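Local coordinates for protein CalU16 (Micromonospora echinospora, PDB 4FPW) that probably confers self-resistance to the enediyne calicheamicin on its producer as a self-sacrifice protein of the AHA1 family, with a START-like (Bet v 1-like) fold, at residues A[56-61]-A[73-77]; A[7-11]-A[172-177]; A[79-84]-A[95-100]. One frame throughout, in Å; residues are numbered along the deposited sequence.

Contact 1. Residues A[56-61]-A[73-77]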
loop_
_atom_site.group_PDB
_atom_site.type_symbol
_atom_site.label_atom_id
_atom_site.label_comp_id
_atom_site.label_asym_id
_atom_site.label_seq_id
_atom_site.Cartn_x
_atom_site.Cartn_y
_atom_site.Cartn_z
ATOM N N ASP A 56 1.884 -18.159 5.842
ATOM C CA ASP A 56 0.482 -18.303 6.232
ATOM C C ASP A 56 -0.175 -16.931 6.164
ATOM O O ASP A 56 0.053 -16.065 7.028
ATOM C CB ASP A 56 0.321 -18.912 7.630
ATOM C CG ASP A 56 1.178 -18.222 8.684
ATOM O OD1 ASP A 56 0.676 -18.017 9.811
ATOM O OD2 ASP A 56 2.348 -17.879 8.391
ATOM N N LEU A 57 -0.969 -16.729 5.113
ATOM C CA LEU A 57 -1.795 -15.531 4.991
ATOM C C LEU A 57 -3.030 -15.676 5.882
ATOM O O LEU A 57 -4.050 -16.239 5.485
ATOM C CB LEU A 57 -2.176 -15.274 3.533
ATOM C CG LEU A 57 -0.985 -15.199 2.572
ATOM C CD1 LEU A 57 -1.466 -14.833 1.177
ATOM C CD2 LEU A 57 0.098 -14.227 3.034
ATOM N N ARG A 58 -2.877 -15.203 7.115
ATOM C CA ARG A 58 -3.945 -15.125 8.103
ATOM C C ARG A 58 -3.441 -14.237 9.231
ATOM O O ARG A 58 -2.243 -13.975 9.328
ATOM C CB ARG A 58 -4.320 -16.508 8.641
ATOM C CG ARG A 58 -3.131 -17.334 9.132
ATOM C CD ARG A 58 -3.484 -18.263 10.289
ATOM N NE ARG A 58 -2.279 -18.732 10.977
ATOM C CZ ARG A 58 -1.611 -18.057 11.920
ATOM N NH1 ARG A 58 -2.017 -16.858 12.331
ATOM N NH2 ARG A 58 -0.519 -18.589 12.465
ATOM N N GLU A 59 -4.353 -13.785 10.086
ATOM C CA GLU A 59 -4.025 -12.785 11.107
ATOM C C GLU A 59 -2.946 -13.303 12.046
ATOM O O GLU A 59 -2.947 -14.468 12.387
ATOM C CB GLU A 59 -5.279 -12.414 11.896
ATOM C CG GLU A 59 -5.227 -11.051 12.555
ATOM C CD GLU A 59 -6.582 -10.628 13.078
ATOM O OE1 GLU A 59 -7.206 -11.412 13.799
ATOM O OE2 GLU A 59 -7.032 -9.507 12.778
ATOM N N GLY A 60 -2.003 -12.445 12.429
ATOM C CA GLY A 60 -0.840 -12.874 13.204
ATOM C C GLY A 60 0.134 -13.757 12.432
ATOM O O GLY A 60 1.228 -14.036 12.919
ATOM N N GLY A 61 -0.253 -14.203 11.235
ATOM C CA GLY A 61 0.639 -14.941 10.354
ATOM C C GLY A 61 1.643 -14.013 9.714
ATOM O O GLY A 61 1.848 -12.888 10.183
ATOM N N ILE A 73 1.355 -10.158 9.803
ATOM C CA ILE A 73 0.008 -9.821 9.513
ATOM C C ILE A 73 -0.592 -9.480 10.854
ATOM O O ILE A 73 -1.137 -10.344 11.553
ATOM C CB ILE A 73 -0.687 -11.002 8.807
ATOM C CG1 ILE A 73 0.046 -11.299 7.485
ATOM C CG2 ILE A 73 -2.162 -10.711 8.564
ATOM C CD1 ILE A 73 -0.517 -12.468 6.700
ATOM N N LEU A 74 -0.479 -8.203 11.209
ATOM C CA LEU A 74 -0.989 -7.700 12.487
ATOM C C LEU A 74 -2.523 -7.798 12.529
ATOM O O LEU A 74 -3.071 -8.558 13.337
ATOM C CB LEU A 74 -0.501 -6.258 12.745
ATOM C CG LEU A 74 0.993 -5.982 12.499
ATOM C CD1 LEU A 74 1.371 -4.518 12.705
ATOM C CD2 LEU A 74 1.859 -6.887 13.367
ATOM N N ARG A 75 -3.207 -7.081 11.630
ATOM C CA ARG A 75 -4.690 -7.034 11.615
ATOM C C ARG A 75 -5.296 -7.448 10.269
ATOM O O ARG A 75 -4.805 -7.053 9.203
ATOM C CB ARG A 75 -5.168 -5.621 11.948
ATOM C CG ARG A 75 -6.580 -5.550 12.508
ATOM C CD ARG A 75 -6.587 -5.947 13.969
ATOM N NE ARG A 75 -7.877 -5.686 14.581
ATOM C CZ ARG A 75 -8.315 -6.243 15.702
ATOM N NH1 ARG A 75 -7.563 -7.116 16.368
ATOM N NH2 ARG A 75 -9.519 -5.928 16.156
ATOM N N CYS A 76 -6.370 -8.233 10.330
ATOM C CA CYS A 76 -7.108 -8.645 9.138
ATOM C C CYS A 76 -8.597 -8.673 9.459
ATOM O O CYS A 76 -9.083 -9.583 10.156
ATOM C CB CYS A 76 -6.636 -10.013 8.636
ATOM S SG CYS A 76 -6.930 -10.300 6.867
ATOM N N GLU A 77 -9.302 -7.657 8.955
ATOM C CA GLU A 77 -10.740 -7.478 9.165
ATOM C C GLU A 77 -11.428 -7.525 7.803
ATOM O O GLU A 77 -11.815 -6.483 7.267
ATOM C CB GLU A 77 -11.002 -6.130 9.863
ATOM C CG GLU A 77 -10.505 -6.078 11.308
ATOM C CD GLU A 77 -10.408 -4.679 11.920
ATOM O OE1 GLU A 77 -10.673 -3.661 11.247
ATOM O OE2 GLU A 77 -10.063 -4.596 13.112
#

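Contact 2. Residues A[7-11]-A[172-177]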
loop_
_atom_site.group_PDB
_atom_site.type_symbol
_atom_site.label_atom_id
_atom_site.label_comp_id
_atom_site.label_asym_id
_atom_site.label_seq_id
_atom_site.Cartn_x
_atom_site.Cartn_y
_atom_site.Cartn_z
ATOM N N GLU A 7 -5.998 10.769 -4.857
ATOM C CA GLU A 7 -5.726 11.854 -3.929
ATOM C C GLU A 7 -4.679 11.350 -2.954
ATOM O O GLU A 7 -4.909 10.367 -2.231
ATOM C CB GLU A 7 -6.994 12.213 -3.149
ATOM C CG GLU A 7 -6.828 13.328 -2.126
ATOM C CD GLU A 7 -8.114 13.596 -1.357
ATOM O OE1 GLU A 7 -8.436 12.797 -0.454
ATOM O OE2 GLU A 7 -8.812 14.603 -1.651
ATOM N N ARG A 8 -3.538 12.025 -2.941
ATOM C CA ARG A 8 -2.451 11.716 -2.040
ATOM C C ARG A 8 -2.553 12.561 -0.795
ATOM O O ARG A 8 -3.048 13.688 -0.837
ATOM C CB ARG A 8 -1.117 12.033 -2.694
ATOM C CG ARG A 8 -0.799 11.211 -3.924
ATOM C CD ARG A 8 0.498 11.697 -4.553
ATOM N NE ARG A 8 0.525 11.339 -5.963
ATOM C CZ ARG A 8 0.382 12.188 -6.977
ATOM N NH1 ARG A 8 0.243 13.486 -6.771
ATOM N NH2 ARG A 8 0.405 11.727 -8.221
ATOM N N ALA A 9 -2.021 12.025 0.304
ATOM C CA ALA A 9 -2.001 12.738 1.575
ATOM C C ALA A 9 -0.940 12.198 2.555
ATOM O O ALA A 9 -0.211 11.229 2.271
ATOM C CB ALA A 9 -3.381 12.707 2.204
ATOM N N LEU A 10 -0.864 12.871 3.701
ATOM C CA LEU A 10 0.072 12.557 4.757
ATOM C C LEU A 10 -0.676 12.416 6.060
ATOM O O LEU A 10 -1.530 13.226 6.378
ATOM C CB LEU A 10 1.135 13.652 4.873
ATOM C CG LEU A 10 1.982 13.812 3.606
ATOM C CD1 LEU A 10 2.940 14.984 3.768
ATOM C CD2 LEU A 10 2.750 12.537 3.290
ATOM N N GLY A 11 -0.358 11.356 6.793
ATOM C CA GLY A 11 -0.870 11.146 8.134
ATOM C C GLY A 11 0.247 11.036 9.163
ATOM O O GLY A 11 1.383 11.476 8.939
ATOM N N ALA A 172 5.555 15.121 -6.358
ATOM C CA ALA A 172 4.315 15.314 -5.608
ATOM C C ALA A 172 4.430 14.929 -4.136
ATOM O O ALA A 172 4.046 15.705 -3.258
ATOM C CB ALA A 172 3.182 14.537 -6.260
ATOM N N TRP A 173 4.956 13.744 -3.857
ATOM C CA TRP A 173 5.201 13.345 -2.469
ATOM C C TRP A 173 6.302 14.208 -1.814
ATOM O O TRP A 173 6.167 14.634 -0.665
ATOM C CB TRP A 173 5.584 11.884 -2.407
ATOM C CG TRP A 173 4.482 10.949 -2.734
ATOM C CD1 TRP A 173 4.398 10.141 -3.820
ATOM C CD2 TRP A 173 3.321 10.696 -1.953
ATOM N NE1 TRP A 173 3.260 9.380 -3.761
ATOM C CE2 TRP A 173 2.573 9.710 -2.626
ATOM C CE3 TRP A 173 2.839 11.199 -0.743
ATOM C CZ2 TRP A 173 1.367 9.223 -2.137
ATOM C CZ3 TRP A 173 1.653 10.710 -0.254
ATOM C CH2 TRP A 173 0.919 9.731 -0.957
ATOM N N ALA A 174 7.377 14.482 -2.550
ATOM C CA ALA A 174 8.456 15.322 -2.029
ATOM C C ALA A 174 7.936 16.688 -1.607
ATOM O O ALA A 174 8.312 17.194 -0.547
ATOM C CB ALA A 174 9.562 15.479 -3.053
ATOM N N ALA A 175 7.069 17.275 -2.436
ATOM C CA ALA A 175 6.531 18.608 -2.176
ATOM C C ALA A 175 5.521 18.606 -1.040
ATOM O O ALA A 175 5.444 19.554 -0.288
ATOM C CB ALA A 175 5.897 19.183 -3.440
ATOM N N LEU A 176 4.726 17.555 -0.936
ATOM C CA LEU A 176 3.826 17.396 0.216
ATOM C C LEU A 176 4.612 17.182 1.519
ATOM O O LEU A 176 4.163 17.595 2.584
ATOM C CB LEU A 176 2.869 16.211 0.014
ATOM C CG LEU A 176 1.815 16.317 -1.081
ATOM C CD1 LEU A 176 1.150 14.969 -1.303
ATOM C CD2 LEU A 176 0.772 17.379 -0.744
ATOM N N VAL A 177 5.768 16.524 1.436
ATOM C CA VAL A 177 6.580 16.240 2.634
ATOM C C VAL A 177 7.296 17.495 3.123
ATOM O O VAL A 177 7.461 17.686 4.325
ATOM C CB VAL A 177 7.563 15.069 2.391
ATOM C CG1 VAL A 177 8.639 14.994 3.474
ATOM C CG2 VAL A 177 6.783 13.758 2.336
#

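Contact 3. Residues A[79-84]-A[95-100]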
loop_
_atom_site.group_PDB
_atom_site.type_symbol
_atom_site.label_atom_id
_atom_site.label_comp_id
_atom_site.label_asym_id
_atom_site.label_seq_id
_atom_site.Cartn_x
_atom_site.Cartn_y
_atom_site.Cartn_z
ATOM N N PRO A 79 -14.110 -7.677 4.879
ATOM C CA PRO A 79 -13.425 -7.296 3.656
ATOM C C PRO A 79 -12.972 -5.842 3.669
ATOM O O PRO A 79 -12.881 -5.241 2.599
ATOM C CB PRO A 79 -14.506 -7.515 2.601
ATOM C CG PRO A 79 -15.760 -7.120 3.295
ATOM C CD PRO A 79 -15.547 -7.356 4.776
ATOM N N ARG A 80 -12.653 -5.306 4.852
ATOM C CA ARG A 80 -12.406 -3.869 5.032
ATOM C C ARG A 80 -10.949 -3.528 5.283
ATOM O O ARG A 80 -10.339 -2.750 4.549
ATOM C CB ARG A 80 -13.203 -3.326 6.220
ATOM C CG ARG A 80 -14.703 -3.214 6.009
ATOM C CD ARG A 80 -15.388 -2.671 7.260
ATOM N NE ARG A 80 -15.268 -1.211 7.386
ATOM C CZ ARG A 80 -16.137 -0.313 6.899
ATOM N NH1 ARG A 80 -17.220 -0.694 6.229
ATOM N NH2 ARG A 80 -15.920 0.990 7.084
ATOM N N ARG A 81 -10.385 -4.094 6.339
ATOM C CA ARG A 81 -9.115 -3.593 6.837
ATOM C C ARG A 81 -8.024 -4.650 6.836
ATOM O O ARG A 81 -8.285 -5.851 6.941
ATOM C CB ARG A 81 -9.316 -3.008 8.235
ATOM C CG ARG A 81 -8.034 -2.833 9.029
ATOM C CD ARG A 81 -8.282 -2.125 10.347
ATOM N NE ARG A 81 -7.047 -1.559 10.866
ATOM C CZ ARG A 81 -6.888 -1.084 12.098
ATOM N NH1 ARG A 81 -7.897 -1.091 12.967
ATOM N NH2 ARG A 81 -5.708 -0.594 12.460
ATOM N N LEU A 82 -6.794 -4.177 6.720
ATOM C CA LEU A 82 -5.645 -5.041 6.580
ATOM C C LEU A 82 -4.488 -4.212 7.080
ATOM O O LEU A 82 -4.266 -3.112 6.557
ATOM C CB LEU A 82 -5.446 -5.398 5.092
ATOM C CG LEU A 82 -4.747 -6.686 4.610
ATOM C CD1 LEU A 82 -3.418 -6.400 3.927
ATOM C CD2 LEU A 82 -4.577 -7.718 5.721
ATOM N N THR A 83 -3.818 -4.689 8.136
ATOM C CA THR A 83 -2.574 -4.090 8.598
ATOM C C THR A 83 -1.476 -5.161 8.660
ATOM O O THR A 83 -1.701 -6.297 9.082
ATOM C CB THR A 83 -2.717 -3.425 9.975
ATOM O OG1 THR A 83 -3.919 -2.652 10.012
ATOM C CG2 THR A 83 -1.504 -2.518 10.273
ATOM N N ILE A 84 -0.289 -4.772 8.229
ATOM C CA ILE A 84 0.848 -5.646 8.201
ATOM C C ILE A 84 2.103 -4.846 8.517
ATOM O O ILE A 84 2.145 -3.629 8.263
ATOM C CB ILE A 84 1.027 -6.293 6.820
ATOM C CG1 ILE A 84 1.148 -5.234 5.710
ATOM C CG2 ILE A 84 -0.116 -7.230 6.532
ATOM C CD1 ILE A 84 2.012 -5.693 4.561
ATOM N N GLU A 95 4.908 0.132 8.604
ATOM C CA GLU A 95 3.585 -0.459 8.779
ATOM C C GLU A 95 2.748 0.023 7.627
ATOM O O GLU A 95 2.851 1.180 7.226
ATOM C CB GLU A 95 3.004 0.029 10.092
ATOM C CG GLU A 95 1.974 -0.845 10.778
ATOM C CD GLU A 95 1.799 -0.406 12.227
ATOM O OE1 GLU A 95 2.777 -0.554 12.996
ATOM O OE2 GLU A 95 0.714 0.113 12.595
ATOM N N VAL A 96 1.934 -0.873 7.085
ATOM C CA VAL A 96 1.096 -0.575 5.947
ATOM C C VAL A 96 -0.337 -0.975 6.293
ATOM O O VAL A 96 -0.561 -1.977 6.993
ATOM C CB VAL A 96 1.539 -1.317 4.665
ATOM C CG1 VAL A 96 0.931 -0.638 3.432
ATOM C CG2 VAL A 96 3.048 -1.337 4.519
ATOM N N GLU A 97 -1.308 -0.195 5.799
ATOM C CA GLU A 97 -2.703 -0.482 6.090
ATOM C C GLU A 97 -3.580 -0.244 4.897
ATOM O O GLU A 97 -3.421 0.740 4.170
ATOM C CB GLU A 97 -3.217 0.354 7.260
ATOM C CG GLU A 97 -4.549 -0.130 7.803
ATOM C CD GLU A 97 -5.039 0.703 8.961
ATOM O OE1 GLU A 97 -4.546 0.520 10.094
ATOM O OE2 GLU A 97 -5.918 1.555 8.741
ATOM N N LEU A 98 -4.513 -1.156 4.701
ATOM C CA LEU A 98 -5.476 -1.010 3.658
ATOM C C LEU A 98 -6.845 -0.955 4.289
ATOM O O LEU A 98 -7.186 -1.842 5.063
ATOM C CB LEU A 98 -5.401 -2.187 2.707
ATOM C CG LEU A 98 -6.351 -2.048 1.514
ATOM C CD1 LEU A 98 -5.653 -1.311 0.385
ATOM C CD2 LEU A 98 -6.831 -3.416 1.063
ATOM N N ARG A 99 -7.606 0.091 3.954
ATOM C CA ARG A 99 -9.026 0.198 4.279
ATOM C C ARG A 99 -9.828 0.324 2.989
ATOM O O ARG A 99 -9.544 1.188 2.156
ATOM C CB ARG A 99 -9.311 1.425 5.142
ATOM C CG ARG A 99 -8.395 1.570 6.336
ATOM C CD ARG A 99 -8.498 2.953 6.963
ATOM N NE ARG A 99 -7.179 3.377 7.419
ATOM C CZ ARG A 99 -6.375 4.242 6.801
ATOM N NH1 ARG A 99 -6.751 4.859 5.688
ATOM N NH2 ARG A 99 -5.184 4.514 7.332
ATOM N N LEU A 100 -10.819 -0.549 2.838
ATOM C CA LEU A 100 -11.788 -0.473 1.767
ATOM C C LEU A 100 -13.128 -0.071 2.368
ATOM O O LEU A 100 -13.594 -0.707 3.323
ATOM C CB LEU A 100 -11.933 -1.828 1.081
ATOM C CG LEU A 100 -10.661 -2.502 0.581
ATOM C CD1 LEU A 100 -10.983 -3.816 -0.107
ATOM C CD2 LEU A 100 -9.887 -1.587 -0.354
#

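Contact 1. Residues A[56-61]-A[73-77]
Residues 56-61 form the loop between strands 53-54 and 62-65, and Arg58 to Gly61 make a type II beta turn closed by Gly61 N to Arg58 O at 2.8 Å. Gly60, the third residue of the turn, has the positive phi (69°) that this turn type requires. The turn sits against the start of 73-77, with the CA atoms of Gly60 and Ile73 4.9 Å apart. Two backbone hydrogen bonds on Ile73 join the segments: its N donates to Gly61 O (2.8 Å, 148°) and its O accepts from Gly60 N at a very short 2.4 Å.

In the helix-grip (Bet v 1-like) fold of this family, 62-65 and 70-77 are neighbouring antiparallel strands; the loop leads into 62-65, next to the outermost 53-54, and its bonds to Ile73 carry the pairing just beyond 62-65. Strand 70-77 is irregular here: Leu74 and Arg75 both face Thr83 of the next strand, a classic beta bulge.

Among the side chains, Ile73 gives up the largest area, 117 Å². It points toward the loop, its CD1 lying 3.7 Å from Leu57 CA and from Asp56 O, and 4.1 Å from Leu57 CD2, while its CG2 lies 3.4 Å from Arg58 O. Glu59 reaches along the strand past the bulge, where its OE2 accepts a nearly straight hydrogen bond from Cys76 N (2.8 Å, 166°). The CA-to-CB bond of Arg75 points away from the loop, but its CD lies 3.8 Å from Glu59 OE2; its guanidinium forms a salt bridge with Glu77 (Arg75 NE to Glu77 OE2 2.9 Å).

Contact 2. Residues A[7-11]-A[172-177]
Strand 7-11, at one outer edge of the antiparallel sheet of this helix-grip (Bet v 1-like) fold, is overlaid by the last turns of the C-terminal helix 161-177. The local axes approach to 9.1 Å and cross at -37°, and no hydrogen bond links the two segments; the contact is mostly made by side chains, with two backbone oxygens touched.

The aromatic contacts centre on Trp173. Its CA-to-CB bond runs sideways, but the indole reaches the strand, and Arg8 CD lies over its face, 3.8 Å from the centroid of the six-membered ring and 27° off the normal: a CH-pi contact. The cation-pi component is at most weak, with Arg8 CZ 5.5 Å from the centroid of the five-membered ring. Ala9 O and Leu10 CD2 meet the ring at its edge, Ala9 O being 3.2 Å from Trp173 CZ3.

The polar ends of both side chains meet a third element. Glu129 of helix 118-138 forms a salt bridge with Arg8 NE through one carboxylate oxygen and accepts a hydrogen bond from Trp173 NE1 through the other.

Apolar packing follows the strand's alternation: the CA-to-CB bonds of Arg8 and Leu10 point toward the helix, that of Ala9 away. Leu10 CD2 is 4.1 Å from Trp173 CZ3; Leu10 CD1 lies 4.0 Å from Leu176 CB, and also 3.1 Å from Leu176 O. Arg8 CB touches Leu176 CD1 at 4.0 Å.

The charged group of Arg8 has a packing contact of its own: Ala172 CB sits over one guanidinium face, 3.2 Å from Arg8 NH1.

Contact 3. Residues A[79-84]-A[95-100]
Pro79, preceded by a cis peptide bond, leads into the antiparallel beta hairpin of strands 81-86 and 94-103, in the middle of the sheet of the helix-grip (Bet v 1-like) fold. The local strand axes lie 4.6 Å apart at 175°. Pro79 O touches Leu100 CD1 at 3.6 Å, and both residues also pack on Trp37 of helix 33-41.

At Arg80 the pairing begins: Leu100 N donates to Arg80 O (2.8 Å, 157°). On the side of the strand away from 95-100, Arg80 and Arg81 both face Glu77, a classic beta bulge. Arg81 pairs with Arg99 at a non-hydrogen-bonded position, but its side chain extends to Glu97, the salt bridge from Arg81 NH2 to Glu97 OE1 measuring 2.9 Å. Glu97 joins a second arginine, its OE2 accepting from Arg99 NE at 2.6 Å, while Arg13 of strand 7-15 also reaches OE1. Arg99 is further paired with Glu110 and Glu112 of strand 106-115.

Leu82 opposes Leu98 in a hydrogen-bonded pair whose two bonds differ: Leu98 N to Leu82 O is short and straight (2.7 Å, 164°), whereas Leu82 N to Leu98 O (2.9 Å, 124°) is weak. Their CB atoms lie 4.0 Å apart, on the sheet face that also carries Ile84 and Val96.

Thr83 lies on the charged face, in a non-hydrogen-bonded pair with Glu97 (CA to CA 4.4 Å), and its OG1 gives a weak hydrogen bond to Glu97 OE1 (3.2 Å). Ile84 then pairs with Val96 through two well-aligned bonds, Ile84 N to Val96 O at 3.1 Å and Val96 N to Ile84 O at 3.0 Å, with Ile84 CG1 4.1 Å from Val96 CB.

From the N terminus, the chain first lays down strand 7-15, whose partner in contact 2 arrives some 160 residues later, so this contact closes a loop spanning nearly the whole protein and brings the C-terminal helix onto an outer sheet strand. Within that span lie two short closures in series: contact 1 joins the 56-61 loop to strand 70-77, and contact 3 pairs strands 81-86 and 94-103. These two touch where the strands adjoin, through Arg75 O and Thr83 N (2.8 Å, a probable hydrogen bond). Contacts 1 and 2 lie on opposite sides of the chain's centre, their centres about 28 Å apart, yet all three reach the same sheet.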